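Local atomic coordinates of tail spike protein gp49 (Pseudomonas phage LKA1, PDB entry 4RU4), a protein that probably acts as a polysaccharide lyase, cutting the O-specific polysaccharide on Pseudomonas so that the phage can breach the cell envelope during entry. Residues B[167-172]-B[189-194]; B[149-154]-B[303-308]; B[14-19]-B[71-76]. All coordinates share one frame; numbering follows the deposited sequence.

Contact 1: B[167-172]-B[189-194]. With EDO (1,2-ethanediol), chain H.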
loop_
_atom_site.group_PDB
_atom_site.type_symbol
_atom_site.label_atom_id
_atom_site.label_comp_id
_atom_site.label_asym_id
_atom_site.label_seq_id
_atom_site.Cartn_x
_atom_site.Cartn_y
_atom_site.Cartn_z
ATOM N N ALA B 167 23.248 -15.824 13.840
ATOM C CA ALA B 167 22.343 -16.517 12.927
ATOM C C ALA B 167 21.299 -17.318 13.681
ATOM O O ALA B 167 21.495 -17.693 14.833
ATOM C CB ALA B 167 23.136 -17.457 11.990
ATOM N N GLY B 168 20.188 -17.589 13.008
ATOM C CA GLY B 168 19.159 -18.485 13.522
ATOM C C GLY B 168 17.813 -17.943 13.068
ATOM O O GLY B 168 17.766 -16.995 12.286
ATOM N N GLU B 169 16.714 -18.525 13.538
ATOM C CA GLU B 169 15.385 -17.986 13.211
ATOM C C GLU B 169 14.310 -18.700 14.018
ATOM O O GLU B 169 14.593 -19.711 14.667
ATOM C CB GLU B 169 15.075 -18.153 11.699
ATOM C CG GLU B 169 15.185 -19.560 11.158
ATOM C CD GLU B 169 15.223 -19.576 9.621
ATOM O OE1 GLU B 169 14.141 -19.469 8.983
ATOM O OE2 GLU B 169 16.345 -19.650 9.057
ATOM N N PHE B 170 13.083 -18.178 13.960
ATOM C CA PHE B 170 11.921 -18.808 14.592
ATOM C C PHE B 170 11.163 -19.736 13.644
ATOM O O PHE B 170 10.846 -19.346 12.506
ATOM C CB PHE B 170 10.916 -17.753 15.040
ATOM C CG PHE B 170 11.344 -16.963 16.250
ATOM C CD1 PHE B 170 12.418 -16.072 16.172
ATOM C CD2 PHE B 170 10.653 -17.085 17.451
ATOM C CE1 PHE B 170 12.788 -15.302 17.263
ATOM C CE2 PHE B 170 11.021 -16.313 18.574
ATOM C CZ PHE B 170 12.092 -15.420 18.476
ATOM N N CYS B 171 10.830 -20.929 14.131
ATOM C CA CYS B 171 10.104 -21.915 13.329
ATOM C C CYS B 171 8.800 -22.290 14.024
ATOM O O CYS B 171 8.737 -22.337 15.249
ATOM C CB CYS B 171 10.918 -23.191 13.136
ATOM S SG CYS B 171 12.501 -22.979 12.345
ATOM N N GLU B 172 7.762 -22.532 13.235
ATOM C CA GLU B 172 6.443 -22.852 13.784
ATOM C C GLU B 172 6.098 -24.282 13.343
ATOM O O GLU B 172 6.083 -24.580 12.147
ATOM C CB GLU B 172 5.408 -21.835 13.297
ATOM C CG GLU B 172 4.033 -21.976 13.953
ATOM C CD GLU B 172 3.021 -20.922 13.484
ATOM O OE1 GLU B 172 3.412 -19.776 13.088
ATOM O OE2 GLU B 172 1.816 -21.260 13.518
ATOM N N ALA B 189 17.492 -19.519 6.138
ATOM C CA ALA B 189 18.929 -19.815 6.061
ATOM C C ALA B 189 19.234 -21.278 6.304
ATOM O O ALA B 189 18.396 -22.037 6.819
ATOM C CB ALA B 189 19.738 -18.922 7.084
ATOM N N ALA B 190 20.463 -21.649 5.956
ATOM C CA ALA B 190 20.970 -22.998 6.135
ATOM C C ALA B 190 21.706 -23.032 7.461
ATOM O O ALA B 190 22.269 -22.008 7.882
ATOM C CB ALA B 190 21.954 -23.327 4.985
ATOM N N TYR B 191 21.719 -24.194 8.117
ATOM C CA TYR B 191 22.412 -24.378 9.399
ATOM C C TYR B 191 23.199 -25.686 9.409
ATOM O O TYR B 191 22.676 -26.735 8.991
ATOM C CB TYR B 191 21.421 -24.378 10.567
ATOM C CG TYR B 191 20.628 -23.098 10.578
ATOM C CD1 TYR B 191 21.196 -21.921 11.047
ATOM C CD2 TYR B 191 19.344 -23.056 10.044
ATOM C CE1 TYR B 191 20.494 -20.732 11.018
ATOM C CE2 TYR B 191 18.632 -21.863 9.986
ATOM C CZ TYR B 191 19.210 -20.699 10.478
ATOM O OH TYR B 191 18.502 -19.507 10.418
ATOM N N ASP B 192 24.442 -25.597 9.886
ATOM C CA ASP B 192 25.295 -26.746 10.206
ATOM C C ASP B 192 24.814 -27.259 11.559
ATOM O O ASP B 192 24.831 -26.514 12.547
ATOM C CB ASP B 192 26.747 -26.266 10.313
ATOM C CG ASP B 192 27.744 -27.395 10.612
ATOM O OD1 ASP B 192 27.347 -28.470 11.113
ATOM O OD2 ASP B 192 28.950 -27.181 10.345
ATOM N N GLY B 193 24.378 -28.519 11.596
ATOM C CA GLY B 193 23.759 -29.073 12.783
ATOM C C GLY B 193 24.688 -28.996 13.979
ATOM O O GLY B 193 24.237 -28.905 15.125
ATOM N N ALA B 194 25.991 -29.021 13.713
ATOM C CA ALA B 194 26.973 -29.011 14.784
ATOM C C ALA B 194 27.181 -27.631 15.380
ATOM O O ALA B 194 27.910 -27.483 16.365
ATOM C CB ALA B 194 28.311 -29.573 14.291
HETATM C C1 EDO H . -1.107 -19.748 12.891
HETATM O O1 EDO H . 0.151 -19.344 12.339
HETATM C C2 EDO H . -1.832 -18.543 13.467
HETATM O O2 EDO H . -1.114 -18.125 14.645
HETATM O O HOH W 1 19.995 -16.984 10.109
#

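Contact 2: B[149-154]-B[303-308]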
loop_
_atom_site.group_PDB
_atom_site.type_symbol
_atom_site.label_atom_id
_atom_site.label_comp_id
_atom_site.label_asym_id
_atom_site.label_seq_id
_atom_site.Cartn_x
_atom_site.Cartn_y
_atom_site.Cartn_z
ATOM N N ILE B 149 13.196 -21.764 18.363
ATOM C CA ILE B 149 14.253 -20.949 17.796
ATOM C C ILE B 149 15.472 -21.820 17.519
ATOM O O ILE B 149 15.960 -22.542 18.403
ATOM C CB ILE B 149 14.707 -19.866 18.795
ATOM C CG1 ILE B 149 13.589 -18.862 19.047
ATOM C CG2 ILE B 149 15.964 -19.133 18.252
ATOM C CD1 ILE B 149 13.843 -17.956 20.269
ATOM N N ILE B 150 15.946 -21.779 16.279
ATOM C CA ILE B 150 17.266 -22.301 15.962
ATOM C C ILE B 150 18.243 -21.165 16.223
ATOM O O ILE B 150 18.032 -20.053 15.725
ATOM C CB ILE B 150 17.324 -22.685 14.480
ATOM C CG1 ILE B 150 16.247 -23.748 14.177
ATOM C CG2 ILE B 150 18.755 -23.116 14.073
ATOM C CD1 ILE B 150 16.104 -24.098 12.688
ATOM N N TYR B 151 19.300 -21.420 17.002
ATOM C CA TYR B 151 20.239 -20.360 17.383
ATOM C C TYR B 151 21.681 -20.776 17.183
ATOM O O TYR B 151 22.088 -21.848 17.627
ATOM C CB TYR B 151 20.032 -19.996 18.852
ATOM C CG TYR B 151 21.069 -19.067 19.447
ATOM C CD1 TYR B 151 21.228 -17.769 18.958
ATOM C CD2 TYR B 151 21.850 -19.470 20.533
ATOM C CE1 TYR B 151 22.171 -16.910 19.496
ATOM C CE2 TYR B 151 22.792 -18.607 21.100
ATOM C CZ TYR B 151 22.942 -17.335 20.581
ATOM O OH TYR B 151 23.859 -16.476 21.117
ATOM N N ASN B 152 22.449 -19.914 16.533
ATOM C CA ASN B 152 23.885 -20.124 16.378
ATOM C C ASN B 152 24.650 -19.194 17.326
ATOM O O ASN B 152 24.678 -17.986 17.113
ATOM C CB ASN B 152 24.286 -19.861 14.929
ATOM C CG ASN B 152 25.743 -20.220 14.657
ATOM O OD1 ASN B 152 26.558 -20.247 15.574
ATOM N ND2 ASN B 152 26.070 -20.498 13.394
ATOM N N PRO B 153 25.281 -19.750 18.377
ATOM C CA PRO B 153 25.971 -18.884 19.338
ATOM C C PRO B 153 27.239 -18.261 18.768
ATOM O O PRO B 153 27.827 -17.426 19.455
ATOM C CB PRO B 153 26.370 -19.842 20.484
ATOM C CG PRO B 153 25.722 -21.159 20.178
ATOM C CD PRO B 153 25.414 -21.178 18.706
ATOM N N THR B 154 27.677 -18.653 17.572
ATOM C CA THR B 154 28.917 -18.081 17.033
ATOM C C THR B 154 28.748 -16.599 16.710
ATOM O O THR B 154 27.797 -16.220 16.022
ATOM C CB THR B 154 29.364 -18.821 15.778
ATOM O OG1 THR B 154 29.684 -20.165 16.132
ATOM C CG2 THR B 154 30.586 -18.154 15.139
ATOM N N VAL B 303 21.407 -15.417 24.720
ATOM C CA VAL B 303 21.009 -16.653 24.040
ATOM C C VAL B 303 19.724 -16.409 23.228
ATOM O O VAL B 303 18.754 -15.827 23.720
ATOM C CB VAL B 303 20.789 -17.806 25.033
ATOM C CG1 VAL B 303 20.116 -19.026 24.335
ATOM C CG2 VAL B 303 22.123 -18.195 25.720
ATOM N N GLY B 304 19.751 -16.821 21.971
ATOM C CA GLY B 304 18.604 -16.675 21.096
ATOM C C GLY B 304 18.552 -15.369 20.326
ATOM O O GLY B 304 17.497 -15.014 19.783
ATOM N N CYS B 305 19.673 -14.651 20.261
ATOM C CA CYS B 305 19.674 -13.328 19.624
ATOM C C CYS B 305 19.747 -13.403 18.099
ATOM O O CYS B 305 20.719 -12.949 17.491
ATOM C CB CYS B 305 20.794 -12.422 20.178
ATOM S SG CYS B 305 22.476 -13.102 20.099
ATOM N N VAL B 306 18.683 -13.912 17.496
ATOM C CA VAL B 306 18.649 -14.214 16.065
ATOM C C VAL B 306 18.205 -13.009 15.250
ATOM O O VAL B 306 17.806 -12.001 15.837
ATOM C CB VAL B 306 17.726 -15.418 15.802
ATOM C CG1 VAL B 306 18.307 -16.643 16.518
ATOM C CG2 VAL B 306 16.273 -15.123 16.256
ATOM N N PRO B 307 18.322 -13.091 13.906
ATOM C CA PRO B 307 17.957 -11.937 13.087
ATOM C C PRO B 307 16.471 -11.574 13.176
ATOM O O PRO B 307 15.617 -12.396 13.485
ATOM C CB PRO B 307 18.286 -12.407 11.661
ATOM C CG PRO B 307 19.458 -13.384 11.874
ATOM C CD PRO B 307 18.984 -14.142 13.084
ATOM N N VAL B 308 16.186 -10.319 12.885
ATOM C CA VAL B 308 14.847 -9.808 12.977
ATOM C C VAL B 308 14.211 -10.041 11.609
ATOM O O VAL B 308 14.716 -9.510 10.610
ATOM C CB VAL B 308 14.904 -8.297 13.262
ATOM C CG1 VAL B 308 13.500 -7.685 13.164
ATOM C CG2 VAL B 308 15.554 -8.046 14.616
#

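Contact 3: B[14-19]-B[71-76]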
loop_
_atom_site.group_PDB
_atom_site.type_symbol
_atom_site.label_atom_id
_atom_site.label_comp_id
_atom_site.label_asym_id
_atom_site.label_seq_id
_atom_site.Cartn_x
_atom_site.Cartn_y
_atom_site.Cartn_z
ATOM N N ARG B 14 -10.588 -10.133 35.377
ATOM C CA ARG B 14 -11.180 -10.701 36.587
ATOM C C ARG B 14 -10.940 -9.853 37.852
ATOM O O ARG B 14 -11.902 -9.392 38.467
ATOM C CB ARG B 14 -10.698 -12.137 36.812
ATOM C CG ARG B 14 -11.311 -13.179 35.900
ATOM C CD ARG B 14 -11.118 -14.576 36.497
ATOM N NE ARG B 14 -9.871 -15.230 36.086
ATOM C CZ ARG B 14 -9.238 -16.176 36.785
ATOM N NH1 ARG B 14 -8.113 -16.711 36.316
ATOM N NH2 ARG B 14 -9.715 -16.582 37.960
ATOM N N VAL B 15 -9.679 -9.647 38.240
ATOM C CA VAL B 15 -9.378 -8.917 39.476
ATOM C C VAL B 15 -8.990 -7.459 39.245
ATOM O O VAL B 15 -8.581 -7.085 38.151
ATOM C CB VAL B 15 -8.246 -9.588 40.294
ATOM C CG1 VAL B 15 -8.596 -11.037 40.595
ATOM C CG2 VAL B 15 -6.913 -9.500 39.548
ATOM N N THR B 16 -9.109 -6.640 40.285
ATOM C CA THR B 16 -8.680 -5.251 40.200
ATOM C C THR B 16 -7.625 -4.976 41.254
ATOM O O THR B 16 -7.533 -5.709 42.240
ATOM C CB THR B 16 -9.842 -4.267 40.411
ATOM O OG1 THR B 16 -10.367 -4.431 41.736
ATOM C CG2 THR B 16 -10.930 -4.492 39.367
ATOM N N PRO B 17 -6.831 -3.909 41.065
ATOM C CA PRO B 17 -5.890 -3.498 42.120
ATOM C C PRO B 17 -6.632 -3.159 43.428
ATOM O O PRO B 17 -6.123 -3.449 44.512
ATOM C CB PRO B 17 -5.239 -2.230 41.536
ATOM C CG PRO B 17 -5.403 -2.365 40.036
ATOM C CD PRO B 17 -6.716 -3.077 39.850
ATOM N N ALA B 18 -7.810 -2.535 43.327
ATOM C CA ALA B 18 -8.630 -2.216 44.506
ATOM C C ALA B 18 -8.876 -3.425 45.399
ATOM O O ALA B 18 -8.817 -3.320 46.626
ATOM C CB ALA B 18 -9.979 -1.605 44.085
ATOM N N GLN B 19 -9.147 -4.575 44.784
ATOM C CA GLN B 19 -9.408 -5.804 45.531
ATOM C C GLN B 19 -8.199 -6.227 46.322
ATOM O O GLN B 19 -8.319 -7.010 47.262
ATOM C CB GLN B 19 -9.767 -6.960 44.597
ATOM C CG GLN B 19 -11.093 -6.821 43.904
ATOM C CD GLN B 19 -11.408 -8.040 43.054
ATOM O OE1 GLN B 19 -10.517 -8.630 42.443
ATOM N NE2 GLN B 19 -12.675 -8.441 43.038
ATOM N N HIS B 71 -7.917 -6.049 35.652
ATOM C CA HIS B 71 -8.530 -4.847 35.131
ATOM C C HIS B 71 -8.146 -3.669 36.016
ATOM O O HIS B 71 -8.313 -3.724 37.230
ATOM C CB HIS B 71 -10.057 -4.955 35.079
ATOM C CG HIS B 71 -10.706 -3.680 34.648
ATOM N ND1 HIS B 71 -10.597 -3.191 33.363
ATOM C CD2 HIS B 71 -11.412 -2.759 35.343
ATOM C CE1 HIS B 71 -11.225 -2.030 33.281
ATOM N NE2 HIS B 71 -11.730 -1.746 34.467
ATOM N N ILE B 72 -7.626 -2.614 35.402
ATOM C CA ILE B 72 -7.186 -1.438 36.144
ATOM C C ILE B 72 -8.154 -0.298 35.863
ATOM O O ILE B 72 -8.130 0.283 34.800
ATOM C CB ILE B 72 -5.761 -1.002 35.717
ATOM C CG1 ILE B 72 -4.759 -2.133 35.948
ATOM C CG2 ILE B 72 -5.323 0.269 36.468
ATOM C CD1 ILE B 72 -3.299 -1.711 35.745
ATOM N N PRO B 73 -9.003 0.035 36.843
ATOM C CA PRO B 73 -9.937 1.166 36.757
ATOM C C PRO B 73 -9.159 2.453 36.632
ATOM O O PRO B 73 -8.020 2.453 37.093
ATOM C CB PRO B 73 -10.616 1.155 38.137
ATOM C CG PRO B 73 -10.460 -0.242 38.614
ATOM C CD PRO B 73 -9.094 -0.662 38.131
ATOM N N SER B 74 -9.755 3.503 36.067
ATOM C CA SER B 74 -9.206 4.857 36.117
ATOM C C SER B 74 -8.646 5.157 37.483
ATOM O O SER B 74 -9.293 4.910 38.494
ATOM C CB SER B 74 -10.279 5.924 35.824
ATOM O OG SER B 74 -10.520 6.002 34.440
ATOM N N GLY B 75 -7.446 5.715 37.496
ATOM C CA GLY B 75 -6.765 6.062 38.724
ATOM C C GLY B 75 -5.303 6.269 38.380
ATOM O O GLY B 75 -4.890 6.043 37.235
ATOM N N ASP B 76 -4.518 6.702 39.360
ATOM C CA ASP B 76 -3.153 7.116 39.107
ATOM C C ASP B 76 -2.315 6.386 40.139
ATOM O O ASP B 76 -2.209 6.811 41.276
ATOM C CB ASP B 76 -3.056 8.644 39.244
ATOM C CG ASP B 76 -1.752 9.210 38.707
ATOM O OD1 ASP B 76 -0.693 8.554 38.788
ATOM O OD2 ASP B 76 -1.775 10.344 38.202
#

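Contact 1: B[167-172]-B[189-194]
Polar contacts dominate where E169 meets Y191 and the backbone of A189, a buried join between the start of strand 168-177 and the loop that leads from strand 180-183 to strand 197-202. Two donors converge on one oxygen, E169 OE2. The phenol hydroxyl of Y191 gives the shorter bond, OH to OE2 2.6 Å; OE2 lies in the plane of the Y191 ring, at its edge, and receives the hydroxyl on its anti lone pair. A189 N comes to the syn lone pair of OE2 at 3.1 Å, bent to 137° at the hydrogen. The carboxylate plane is turned 77° from that of the tyrosine ring. With chi1 55°, E169 CG lies between its own backbone N and carbonyl carbon, and the extended chain beyond CG carries the carboxylate to the loop. There OE1 takes a further bond from Y188 N. Three donors around a buried carboxylate would be expected to stabilise its ionised form. Both segments belong to the Ig-like domain, and E169 and C171 pair through their backbones with I150 and F148 of the antiparallel strand 147-151. A water extends the link: it accepts from G168 N (3.0 Å to the water oxygen) and donates to Y191 OH (2.9 Å). A167 CB packs at the edge of the ring, 4.3 Å from Y191 CE1 and near the ring plane. G168 adopts backbone angles at which a CB would collide with the carbonyl O of A167. Farther along the strand, E172 is salt-bridged to R184 and to K287 of the second subunit. Its OE2 also accepts from O1 of a 1,2-ethanediol at 2.8 Å, a molecule probably left from crystallisation.

Contact 2: B[149-154]-B[303-308]
The Y151 ring lies with one face on the backbone of V303 and G304: G304 N sits 3.3 Å above the plane, over the ring centre, while V303 C is displaced toward the rim. P153 N approaches the opposite face, also off-centre, and V306 CG1 meets the ring edge near its plane, 4.0 Å from Y151 CD1. In this way strand 147-151 of the Ig-like domain packs against a loop of the pectin lyase-like domain, a parallel beta-helix. G304 CA adds a CH-pi contact, 3.9 Å from the centre of the Y151 ring. Glycine suits this place because a CB at these backbone angles would press on the carbonyl O of V303. Next in the loop, C305 is the centre of an inverse gamma turn, which V306 N closes on G304 O. C305 SG lies obliquely to the Y151 ring, 5.1 Å from its centre, a sulfur-aromatic contact. In Y151 the bond to CB already points toward the loop and CG is anti to the backbone N (chi1 171°), while the hydroxyl makes a weak hydrogen bond to R166. I149 and V306 pack on each other, and F170 of the neighbouring strand touches both. V306 CG1 reaches from the loop onto the strand, 3.8 Å from I149 CG2 and 3.5 Å from I150 O.

Contact 3: B[14-19]-B[71-76]
P17 meets P73 tip to tip, CD to CD at 3.8 Å, and crosses the side chain of I72 at about a right angle, with P17 CG 4.1 Å from I72 CG1. CD thus faces P73 and CG faces I72, the rigid pyrrolidine ring holding the two carbons in place. P17 CD also presses on the backbone, 3.1 Å from H71 O. Beside it, T16 brings its methyl CG2 to the edge of the H71 imidazole, near the ring plane. In the histidine CG is anti to the backbone N (chi1 175°), beside the carbonyl carbon. The T16 backbone lies close as well, its CA-H directed at H71 O with CA to O 3.4 Å. Next to these contacts H71 N donates to V15 O at 2.8 Å, nearly straight at 167°, and V15 pairs through its backbone with P69 too, so the N-terminal segment runs alongside strand 70-72. This strand and 75-79 begin the stacked parallel strands of the beta-helix, pairing with strands 89-93 and 98-107. Helix 55-65 covers the apolar side of the contact, where L60 touches both P17 and I72. After V15 the chain turns into a short 3-10 segment, and T16 and Q19 hold the bend with reciprocal bonds. T16 OG1 accepts from Q19 N at 3.3 Å, an ST motif, while Q19 OE1 accepts from T16 N, which sits well above the plane of the amide carbonyl. Threonine serves both needs, its hydroxyl for the turn and its methyl for the histidine; P17 suits the start of the turn because its fixed phi fits there and it has no N-H to satisfy. Outside the contact proper, S74 packs on P69 of the third subunit, and the poorly ordered R14 lies against S74 of the second.

In the fold
Contact 3 comes first along the chain, closing a loop that holds helices 38-44 and 55-65 and fixing the N-terminal segment beside the first strands of the beta-helix. It lies apart from the others, its nearest atoms about 25 Å from contact 1. Further on, strand 147-151 opens contact 2, whose loop runs through the rest of the Ig-like domain and several turns of the beta-helix before closing at 303-308. Contact 1 nests inside this long loop, tying 167-172 to 189-194 within the Ig-like domain. The two touch through the strand pair 147-151 and 168-177, where E169 O lies 3.0 Å from I150 N. Contact 2 then joins that domain to the beta-helix.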